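Local coordinates for D-glyceraldehyde dehydrogenase (NADP(+)) (Thermoplasma acidophilum, PDB 5IZD), which oxidises D-glyceraldehyde to (R)-glycerate with NADP(+) as the electron acceptor in the non-phosphorylated Entner-Doudoroff pathway, at the interface of chains A and B. Residues are numbered along the deposited sequence; one frame, centred on the assembly and turned at random. Chains: chain A/B, D-glyceraldehyde dehydrogenase (NADP(+)).

Contact 1: the interface of chains A and B. Residues chain A 95-96, 99, 267, 271, 275; chain B 484, 486-487.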
ATOM      1  N   LYS A  95      -2.853 -39.145   0.135  1.00 33.66           N
ATOM      2  CA  LYS A  95      -3.564 -37.875  -0.039  1.00 33.58           C
ATOM      3  C   LYS A  95      -2.785 -36.691   0.559  1.00 33.18           C
ATOM      4  O   LYS A  95      -2.852 -35.571   0.033  1.00 33.11           O
ATOM      5  CB  LYS A  95      -4.991 -37.975   0.545  1.00 33.73           C
ATOM      6  CG  LYS A  95      -5.960 -38.874  -0.235  1.00 34.41           C
ATOM      7  CD  LYS A  95      -7.406 -38.792   0.269  1.00 34.59           C
ATOM      8  N   GLU A  96      -2.079 -36.918   1.674  1.00 33.16           N
ATOM      9  CA  GLU A  96      -1.183 -35.904   2.243  1.00 33.01           C
ATOM     10  C   GLU A  96       0.013 -35.608   1.357  1.00 32.90           C
ATOM     11  O   GLU A  96       0.438 -34.451   1.213  1.00 32.34           O
ATOM     12  CB  GLU A  96      -0.713 -36.270   3.642  1.00 33.36           C
ATOM     13  CG  GLU A  96      -1.746 -35.977   4.737  1.00 33.66           C
ATOM     14  CD  GLU A  96      -1.243 -36.320   6.153  1.00 33.87           C
ATOM     15  OE1 GLU A  96      -0.071 -36.001   6.465  1.00 33.88           O
ATOM     16  OE2 GLU A  96      -2.005 -36.922   6.966  1.00 34.50           O
ATOM     17  N   GLU A  99      -1.428 -33.622  -1.647  1.00 35.19           N
ATOM     18  CA  GLU A  99      -1.761 -32.288  -1.179  1.00 35.94           C
ATOM     19  C   GLU A  99      -0.497 -31.422  -1.000  1.00 34.56           C
ATOM     20  O   GLU A  99      -0.472 -30.280  -1.431  1.00 33.41           O
ATOM     21  CB  GLU A  99      -2.634 -32.376   0.091  1.00 37.52           C
ATOM     22  CG  GLU A  99      -2.578 -31.209   1.010  1.00 39.23           C
ATOM     23  CD  GLU A  99      -3.594 -31.316   2.137  1.00 41.35           C
ATOM     24  OE1 GLU A  99      -4.153 -30.242   2.474  1.00 44.34           O
ATOM     25  OE2 GLU A  99      -3.788 -32.419   2.692  1.00 42.80           O
ATOM     26  N   LYS A 267     -14.886 -32.738  12.560  1.00 33.51           N
ATOM     27  CA  LYS A 267     -14.170 -32.930  11.318  1.00 33.41           C
ATOM     28  C   LYS A 267     -12.871 -32.142  11.310  1.00 32.38           C
ATOM     29  O   LYS A 267     -11.805 -32.675  10.941  1.00 31.80           O
ATOM     30  CB  LYS A 267     -14.979 -32.438  10.146  1.00 34.39           C
ATOM     31  CG  LYS A 267     -16.019 -33.405   9.654  1.00 35.76           C
ATOM     32  CD  LYS A 267     -16.729 -32.767   8.452  1.00 36.70           C
ATOM     33  CE  LYS A 267     -17.823 -33.673   7.937  1.00 38.01           C
ATOM     34  NZ  LYS A 267     -18.668 -32.929   6.968  1.00 39.10           N
ATOM     35  N   TRP A 271      -8.764 -33.375  11.500  1.00 30.21           N
ATOM     36  CA  TRP A 271      -7.734 -32.762  10.664  1.00 29.61           C
ATOM     37  C   TRP A 271      -6.603 -32.119  11.509  1.00 29.09           C
ATOM     38  O   TRP A 271      -5.410 -32.483  11.372  1.00 28.62           O
ATOM     39  CB  TRP A 271      -8.309 -31.726   9.690  1.00 29.48           C
ATOM     40  CG  TRP A 271      -7.208 -31.129   8.903  1.00 29.05           C
ATOM     41  CD1 TRP A 271      -6.662 -31.624   7.741  1.00 29.04           C
ATOM     42  CD2 TRP A 271      -6.465 -29.951   9.225  1.00 28.62           C
ATOM     43  NE1 TRP A 271      -5.617 -30.838   7.346  1.00 28.62           N
ATOM     44  CE2 TRP A 271      -5.457 -29.821   8.255  1.00 28.41           C
ATOM     45  CE3 TRP A 271      -6.516 -29.021  10.273  1.00 28.45           C
ATOM     46  CZ2 TRP A 271      -4.545 -28.785   8.282  1.00 28.02           C
ATOM     47  CZ3 TRP A 271      -5.566 -27.991  10.305  1.00 28.03           C
ATOM     48  CH2 TRP A 271      -4.616 -27.889   9.316  1.00 27.81           C
ATOM     49  N   TRP A 275      -3.611 -34.797  11.065  1.00 29.87           N
ATOM     50  CA  TRP A 275      -2.928 -34.506   9.812  1.00 30.06           C
ATOM     51  C   TRP A 275      -1.452 -34.509  10.091  1.00 29.53           C
ATOM     52  O   TRP A 275      -1.016 -33.965  11.099  1.00 28.94           O
ATOM     53  CB  TRP A 275      -3.369 -33.186   9.286  1.00 30.13           C
ATOM     54  CG  TRP A 275      -2.934 -32.739   7.917  1.00 30.66           C
ATOM     55  CD1 TRP A 275      -3.227 -33.329   6.696  1.00 31.28           C
ATOM     56  CD2 TRP A 275      -2.201 -31.552   7.612  1.00 30.54           C
ATOM     57  NE1 TRP A 275      -2.735 -32.553   5.666  1.00 31.31           N
ATOM     58  CE2 TRP A 275      -2.123 -31.449   6.199  1.00 30.72           C
ATOM     59  CE3 TRP A 275      -1.634 -30.538   8.391  1.00 30.41           C
ATOM     60  CZ2 TRP A 275      -1.497 -30.380   5.563  1.00 30.45           C
ATOM     61  CZ3 TRP A 275      -1.001 -29.441   7.736  1.00 29.99           C
ATOM     62  CH2 TRP A 275      -0.941 -29.390   6.349  1.00 30.10           C
TER
ATOM     63  N   ILE B 484     -13.241 -31.928   4.018  1.00 39.28           N
ATOM     64  CA  ILE B 484     -11.791 -31.892   4.210  1.00 38.09           C
ATOM     65  C   ILE B 484     -11.227 -33.124   3.501  1.00 38.73           C
ATOM     66  O   ILE B 484     -11.653 -34.260   3.741  1.00 37.59           O
ATOM     67  CB  ILE B 484     -11.405 -31.885   5.708  1.00 37.36           C
ATOM     68  CG1 ILE B 484     -12.024 -30.678   6.435  1.00 36.63           C
ATOM     69  CG2 ILE B 484      -9.872 -31.908   5.885  1.00 37.12           C
ATOM     70  CD1 ILE B 484     -11.820 -30.673   7.931  1.00 36.16           C
ATOM     71  N   THR B 486      -8.496 -35.041   3.349  1.00 41.21           N
ATOM     72  CA  THR B 486      -7.914 -36.169   4.085  1.00 42.17           C
ATOM     73  C   THR B 486      -8.747 -36.712   5.281  1.00 42.55           C
ATOM     74  O   THR B 486      -8.254 -37.534   6.047  1.00 42.19           O
ATOM     75  CB  THR B 486      -6.503 -35.763   4.586  1.00 41.88           C
ATOM     76  OG1 THR B 486      -6.626 -34.608   5.442  1.00 41.82           O
ATOM     77  CG2 THR B 486      -5.598 -35.405   3.411  1.00 41.61           C
ATOM     78  N   VAL B 487      -9.987 -36.251   5.447  1.00 43.29           N
ATOM     79  CA  VAL B 487     -10.885 -36.738   6.499  1.00 44.13           C
ATOM     80  C   VAL B 487     -11.995 -37.408   5.729  1.00 46.09           C
ATOM     81  O   VAL B 487     -12.722 -36.736   5.018  1.00 44.98           O
ATOM     82  CB  VAL B 487     -11.421 -35.582   7.390  1.00 44.12           C
ATOM     83  CG1 VAL B 487     -12.396 -36.091   8.446  1.00 44.38           C
ATOM     84  CG2 VAL B 487     -10.256 -34.850   8.042  1.00 43.21           C
TER
HETATM   85  O   HOH W   1      -6.237 -32.080   4.232  1.00 44.82           O
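B:Ile484, B:Thr486 and B:Val487, near the C-terminus of chain B, have a mostly extended, irregular backbone that passes between two helical walls of chain A, A:Lys95, A:Glu96 and A:Glu99 of helix 94-112 on one side and A:Lys267 and A:Trp271 of helix 262-274 on the other. The main insertion is made by B:Thr486, whose two branches do different work. Its methyl CG2 points at helix 94-112, 3.9 Å from A:Lys95 CB and 3.6 Å from the carboxylate oxygen OE2 of A:Glu99. Its hydroxyl OG1, set between the backbone N and the carbonyl carbon (chi1 59°), turns the other way and lies in the ring plane at the edge of A:Trp271. A water joins the chains here, 2.8 Å from B:Thr486 OG1 and 2.9 Å from A:Glu99 OE2. The same carboxylate oxygen accepts the indole N-H of A:Trp275, with A:Trp275 NE1 3.2 Å from A:Glu99 OE2; the donor comes from above the carboxylate plane, and the bond probably helps to position the carboxylate. Farther along, B:Ile484 and A:Trp271 cross at about a right angle: B:Ile484 CG2 comes obliquely over the rim of the pyrrole ring, 3.7 Å from A:Trp271 CD1, from the face opposite A:Trp275 CB, while the B:Ile484 methyl CD1 reaches A:Lys267 O. B:Val487 CG2 packs 4.0 Å from A:Trp271 CB. On chain A, A:Trp275 CB lies over one face of the A:Trp271 ring, toward its rim, and probably helps to fix the ring. Repeated by the two-fold axis, the site docks the C-terminal segment of each subunit on its partner and probably helps to hold the A/B pair together within the homotetramer.

Contact 2: the interface of chains A and B. Residues chain A 234, 451, 454-455; chain B 240-243.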
ATOM      1  N   MET A 234      19.282 -17.259  16.240  1.00 33.38           N
ATOM      2  CA  MET A 234      19.258 -15.875  16.610  1.00 33.74           C
ATOM      3  C   MET A 234      20.501 -15.469  17.371  1.00 34.01           C
ATOM      4  O   MET A 234      21.044 -14.388  17.126  1.00 34.00           O
ATOM      5  CB  MET A 234      17.973 -15.555  17.422  1.00 33.92           C
ATOM      6  CG  MET A 234      17.682 -14.104  17.604  1.00 34.21           C
ATOM      7  SD  MET A 234      15.999 -13.856  18.257  1.00 34.77           S
ATOM      8  CE  MET A 234      16.158 -12.159  18.773  1.00 35.24           C
ATOM      9  N   ARG A 451       4.880 -14.072  20.607  1.00 28.73           N
ATOM     10  CA  ARG A 451       5.617 -14.701  21.684  1.00 28.98           C
ATOM     11  C   ARG A 451       6.742 -15.605  21.091  1.00 28.80           C
ATOM     12  O   ARG A 451       7.508 -15.138  20.285  1.00 27.92           O
ATOM     13  CB  ARG A 451       4.668 -15.375  22.658  1.00 29.46           C
ATOM     14  CG  ARG A 451       3.862 -14.322  23.458  1.00 29.71           C
ATOM     15  CD  ARG A 451       2.865 -14.898  24.414  1.00 30.30           C
ATOM     16  NE  ARG A 451       1.850 -15.782  23.793  1.00 30.40           N
ATOM     17  CZ  ARG A 451       0.775 -15.384  23.069  1.00 30.27           C
ATOM     18  NH1 ARG A 451       0.532 -14.086  22.783  1.00 30.16           N
ATOM     19  NH2 ARG A 451      -0.065 -16.297  22.599  1.00 30.25           N
ATOM     20  N   GLY A 454       8.568 -16.738  16.641  1.00 29.00           N
ATOM     21  CA  GLY A 454       9.822 -16.518  15.936  1.00 28.96           C
ATOM     22  C   GLY A 454       9.980 -15.085  15.489  1.00 28.72           C
ATOM     23  O   GLY A 454       9.884 -14.179  16.315  1.00 28.84           O
ATOM     24  N   GLN A 455      10.290 -14.888  14.226  1.00 28.57           N
ATOM     25  CA  GLN A 455      10.655 -13.564  13.697  1.00 28.86           C
ATOM     26  C   GLN A 455      10.030 -13.494  12.313  1.00 28.34           C
ATOM     27  O   GLN A 455      10.112 -14.447  11.510  1.00 27.68           O
ATOM     28  CB  GLN A 455      12.187 -13.371  13.608  1.00 29.29           C
ATOM     29  CG  GLN A 455      12.983 -13.422  14.934  1.00 30.16           C
ATOM     30  CD  GLN A 455      12.637 -12.270  15.897  1.00 30.72           C
ATOM     31  OE1 GLN A 455      12.106 -11.287  15.473  1.00 32.25           O
ATOM     32  NE2 GLN A 455      12.829 -12.447  17.165  1.00 31.00           N
TER
ATOM     33  N   ASN B 240      13.223 -14.516  24.569  1.00 31.62           N
ATOM     34  CA  ASN B 240      11.801 -14.176  24.482  1.00 31.15           C
ATOM     35  C   ASN B 240      11.321 -13.976  23.023  1.00 30.75           C
ATOM     36  O   ASN B 240      10.156 -13.661  22.791  1.00 30.13           O
ATOM     37  CB  ASN B 240      11.531 -12.963  25.384  1.00 31.14           C
ATOM     38  CG  ASN B 240      12.456 -11.765  25.050  1.00 30.92           C
ATOM     39  OD1 ASN B 240      12.876 -11.592  23.913  1.00 30.06           O
ATOM     40  ND2 ASN B 240      12.775 -10.958  26.042  1.00 31.30           N
ATOM     41  N   MET B 241      12.205 -14.221  22.042  1.00 30.68           N
ATOM     42  CA  MET B 241      11.934 -13.900  20.655  1.00 30.52           C
ATOM     43  C   MET B 241      11.376 -12.497  20.413  1.00 29.92           C
ATOM     44  O   MET B 241      10.613 -12.290  19.476  1.00 29.19           O
ATOM     45  CB  MET B 241      11.013 -14.937  20.017  1.00 30.86           C
ATOM     46  CG  MET B 241      11.725 -16.182  19.627  1.00 32.04           C
ATOM     47  SD  MET B 241      12.850 -15.979  18.239  1.00 32.47           S
ATOM     48  CE  MET B 241      14.031 -17.165  18.802  1.00 32.84           C
ATOM     49  N   ALA B 242      11.791 -11.519  21.202  1.00 30.17           N
ATOM     50  CA  ALA B 242      11.302 -10.141  20.978  1.00 30.21           C
ATOM     51  C   ALA B 242      11.591  -9.674  19.567  1.00 29.71           C
ATOM     52  O   ALA B 242      12.658  -9.986  18.985  1.00 29.20           O
ATOM     53  CB  ALA B 242      11.985  -9.178  21.939  1.00 30.65           C
ATOM     54  N   LYS B 243      10.645  -8.932  19.018  1.00 29.34           N
ATOM     55  CA  LYS B 243      10.903  -8.193  17.813  1.00 29.37           C
ATOM     56  C   LYS B 243      11.993  -7.096  18.061  1.00 28.89           C
ATOM     57  O   LYS B 243      11.883  -6.327  19.021  1.00 28.85           O
ATOM     58  CB  LYS B 243       9.618  -7.599  17.349  1.00 29.95           C
ATOM     59  CG  LYS B 243       9.747  -6.500  16.326  1.00 30.74           C
ATOM     60  CD  LYS B 243       9.888  -7.139  14.952  1.00 30.84           C
ATOM     61  CE  LYS B 243      10.220  -5.998  13.967  1.00 31.35           C
ATOM     62  NZ  LYS B 243       9.027  -5.197  13.652  1.00 31.49           N
TER
HETATM   63  O   HOH W   2       9.335 -11.455  16.979  1.00 39.71           O
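B:Met241, in a turn with positive phi and psi (47°, 34°), leads into strand 243-247 of chain B and presses its side chain against A:Met234 and A:Gly454. This is the tightly packed part. The two thioether chains slide past each other in opposite directions, bringing A:Met234 SD 3.8 Å from B:Met241 SD. A:Met234 reaches across extended, whereas in B:Met241 the bend at chi2 (-70°) brings B:Met241 SD to 3.8 Å from A:Gly454 CA, and chi3 directs the terminal CE, which lies close to A:Met234 SD. Beside the sulfurs, A:Gln455 is bent at chi2 and presents its amide to the turn. Its NE2 donates to the backbone oxygen of B:Ala242 at 3.1 Å; the acceptor lies close to the amide plane, but the donor stands above the carbonyl plane. Within chain B, the side-chain oxygen OD1 of B:Asn240 accepts the backbone N-H of B:Ala242 at 2.9 Å, bracing the turn from behind. The looser side is hydrated: a water bridges the backbone oxygens of A:Gly454 and B:Met241, 2.9 Å from each O. Nearby, A:Arg451 contributes its backbone oxygen, 3.5 Å from B:Met241 CB, while its guanidinium group extends away from the turn. In the fold, short strand 454-455 and helix 227-236 of chain A meet the turn between 3-10 helix 237-239 and strand 243-247 of chain B, the strand that ends at the catalytic glutamate.

Contact 1 and contact 2 belong to the same two-fold interface, their centres about 31 Å apart, and share no residue or secondary-structure element. Contact 1 brings the C-terminal segment of one subunit onto helices 94-112 and 262-274 of its neighbour, whereas contact 2 joins a turn to a short strand and a helix nearer the middle of the dimer. The centre of contact 2 is about 9 Å from the active-site residue A:Glu247 and that of contact 1 about 18 Å. Subunit association is therefore spread over widely separated patches, and contact 2 in particular may help support the catalytic region within the dimer-of-dimers tetramer.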